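PDB 3KXR: magnesium transporter, putative from Shewanella oneidensis MR-1, which probably moves magnesium or related cations across the membrane, the piece here carrying its cytosolic CBS-domain pair and part of the MgtE N domain. Local coordinates for residues 89-94 / 102-107. Numbering follows the deposited sequence.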
loop_
_atom_site.group_PDB
_atom_site.type_symbol
_atom_site.label_atom_id
_atom_site.label_comp_id
_atom_site.label_asym_id
_atom_site.label_seq_id
_atom_site.Cartn_x
_atom_site.Cartn_y
_atom_site.Cartn_z
ATOM N N ASP A 89 16.794 -19.033 15.959
ATOM C CA ASP A 89 17.873 -19.933 15.604
ATOM C C ASP A 89 17.400 -21.234 14.975
ATOM O O ASP A 89 18.122 -22.216 14.984
ATOM C CB ASP A 89 18.759 -20.192 16.816
ATOM C CG ASP A 89 18.121 -21.127 17.776
ATOM O OD1 ASP A 89 16.889 -21.394 17.616
ATOM O OD2 ASP A 89 18.861 -21.622 18.657
ATOM N N ASN A 90 16.197 -21.208 14.405
ATOM C CA ASN A 90 15.633 -22.340 13.705
ATOM C C ASN A 90 15.059 -21.870 12.397
ATOM O O ASN A 90 14.757 -20.698 12.209
ATOM C CB ASN A 90 14.545 -23.016 14.545
ATOM C CG ASN A 90 15.109 -23.801 15.672
ATOM O OD1 ASN A 90 16.266 -24.189 15.640
ATOM N ND2 ASN A 90 14.315 -24.043 16.687
ATOM N N LEU A 91 14.873 -22.817 11.499
ATOM C CA LEU A 91 14.307 -22.511 10.196
ATOM C C LEU A 91 13.302 -23.612 9.840
ATOM O O LEU A 91 13.527 -24.793 10.129
ATOM C CB LEU A 91 15.455 -22.379 9.212
ATOM C CG LEU A 91 15.256 -22.046 7.751
ATOM C CD1 LEU A 91 16.535 -21.398 7.211
ATOM C CD2 LEU A 91 14.959 -23.346 7.055
ATOM N N PHE A 92 12.175 -23.214 9.278
ATOM C CA PHE A 92 11.066 -24.124 9.098
ATOM C C PHE A 92 10.943 -24.562 7.659
ATOM O O PHE A 92 11.123 -23.751 6.757
ATOM C CB PHE A 92 9.785 -23.444 9.584
ATOM C CG PHE A 92 9.905 -22.945 10.979
ATOM C CD1 PHE A 92 10.366 -23.782 11.987
ATOM C CD2 PHE A 92 9.631 -21.625 11.295
ATOM C CE1 PHE A 92 10.513 -23.311 13.290
ATOM C CE2 PHE A 92 9.778 -21.150 12.611
ATOM C CZ PHE A 92 10.226 -21.997 13.596
ATOM N N ILE A 93 10.662 -25.843 7.446
ATOM C CA ILE A 93 10.566 -26.404 6.106
ATOM C C ILE A 93 9.144 -26.741 5.814
ATOM O O ILE A 93 8.476 -27.398 6.630
ATOM C CB ILE A 93 11.403 -27.690 5.951
ATOM C CG1 ILE A 93 12.843 -27.420 6.349
ATOM C CG2 ILE A 93 11.355 -28.236 4.518
ATOM C CD1 ILE A 93 13.518 -26.320 5.579
ATOM N N VAL A 94 8.671 -26.311 4.646
ATOM C CA VAL A 94 7.310 -26.601 4.225
ATOM C C VAL A 94 7.318 -27.292 2.867
ATOM O O VAL A 94 8.263 -27.151 2.079
ATOM C CB VAL A 94 6.459 -25.292 4.124
ATOM C CG1 VAL A 94 6.287 -24.651 5.519
ATOM C CG2 VAL A 94 7.066 -24.318 3.127
ATOM N N GLY A 102 8.795 -29.719 9.269
ATOM C CA GLY A 102 9.787 -29.816 10.345
ATOM C C GLY A 102 10.665 -28.583 10.482
ATOM O O GLY A 102 10.484 -27.596 9.791
ATOM N N THR A 103 11.636 -28.675 11.370
ATOM C CA THR A 103 12.496 -27.582 11.750
ATOM C C THR A 103 13.934 -28.021 11.594
ATOM O O THR A 103 14.286 -29.131 11.981
ATOM C CB THR A 103 12.246 -27.260 13.251
ATOM O OG1 THR A 103 10.889 -26.845 13.410
ATOM C CG2 THR A 103 13.195 -26.184 13.815
ATOM N N VAL A 104 14.780 -27.164 11.029
ATOM C CA VAL A 104 16.228 -27.411 11.093
ATOM C C VAL A 104 16.858 -26.366 11.994
ATOM O O VAL A 104 16.469 -25.224 11.936
ATOM C CB VAL A 104 16.898 -27.431 9.684
ATOM C CG1 VAL A 104 16.121 -28.347 8.716
ATOM C CG2 VAL A 104 17.006 -26.043 9.102
ATOM N N ARG A 105 17.828 -26.747 12.809
ATOM C CA ARG A 105 18.488 -25.794 13.714
ATOM C C ARG A 105 19.751 -25.197 13.177
ATOM O O ARG A 105 20.572 -25.878 12.596
ATOM C CB ARG A 105 18.918 -26.468 14.991
ATOM C CG ARG A 105 17.843 -27.157 15.726
ATOM C CD ARG A 105 18.461 -27.665 17.008
ATOM N NE ARG A 105 17.518 -28.527 17.683
ATOM C CZ ARG A 105 16.470 -28.108 18.400
ATOM N NH1 ARG A 105 16.231 -26.798 18.561
ATOM N NH2 ARG A 105 15.659 -29.018 18.978
ATOM N N ARG A 106 19.966 -23.931 13.473
ATOM C CA ARG A 106 21.182 -23.291 13.043
ATOM C C ARG A 106 22.424 -24.114 13.371
ATOM O O ARG A 106 23.273 -24.340 12.513
ATOM C CB ARG A 106 21.336 -21.917 13.681
ATOM C CG ARG A 106 22.691 -21.375 13.398
ATOM C CD ARG A 106 22.786 -19.912 13.370
ATOM N NE ARG A 106 22.189 -19.359 14.549
ATOM C CZ ARG A 106 21.549 -18.201 14.558
ATOM N NH1 ARG A 106 21.454 -17.442 13.455
ATOM N NH2 ARG A 106 21.014 -17.793 15.685
ATOM N N TYR A 107 22.558 -24.516 14.624
ATOM C CA TYR A 107 23.771 -25.186 15.048
ATOM C C TYR A 107 24.042 -26.460 14.231
ATOM O O TYR A 107 25.177 -26.720 13.852
ATOM C CB TYR A 107 23.731 -25.508 16.523
ATOM C CG TYR A 107 24.983 -26.204 17.002
ATOM C CD1 TYR A 107 26.053 -25.471 17.498
ATOM C CD2 TYR A 107 25.102 -27.599 16.946
ATOM C CE1 TYR A 107 27.196 -26.097 17.932
ATOM C CE2 TYR A 107 26.241 -28.232 17.382
ATOM C CZ TYR A 107 27.287 -27.471 17.877
ATOM O OH TYR A 107 28.444 -28.072 18.320
#
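The antiparallel hairpin of the first CBS domain, strands 90-94 and 100-105, is made here by L91 and V104, a hydrogen-bonded pair with L91 N to V104 O at 2.9 Å and V104 N to L91 O at 2.8 Å. I93 N donates a hydrogen bond to G102 O. R105, the last strand residue, is the N-cap of helix 106-109, and R106 N continues the hydrogen bonding past it, donating to D89 O (N-H...O angle 172°). In this beta-alpha-beta-beta-alpha fold, L91 and V104 turn the same way, L91 CD2 lying 4.0 Å from V104 CG2, and L91 also packs on helix 73-82. The other face, carrying N90, F92, T103 and R105, looks to the second CBS domain. There T103 OG1, bonded to Y100 OH, sits in the plane of the F92 ring at its edge, 3.4 Å from CD1. N90 CG, anti to the carbonyl carbon (chi1 -74°), lies 3.6 Å from T103 CG2, and N90 OD1 is 3.4 Å from R105 CG. Amide and guanidinium planes stand 58° apart; N90 ND2 hydrogen-bonds E147 OE1, and R105 NH1 salt-bridges the same oxygen. An alanine at N90, lacking CG, OD1 and ND2, would probably cost E147 OE1 the ND2 bond, leaving the R105 salt bridge, and open a gap beside T103 CG2 and R105 CG.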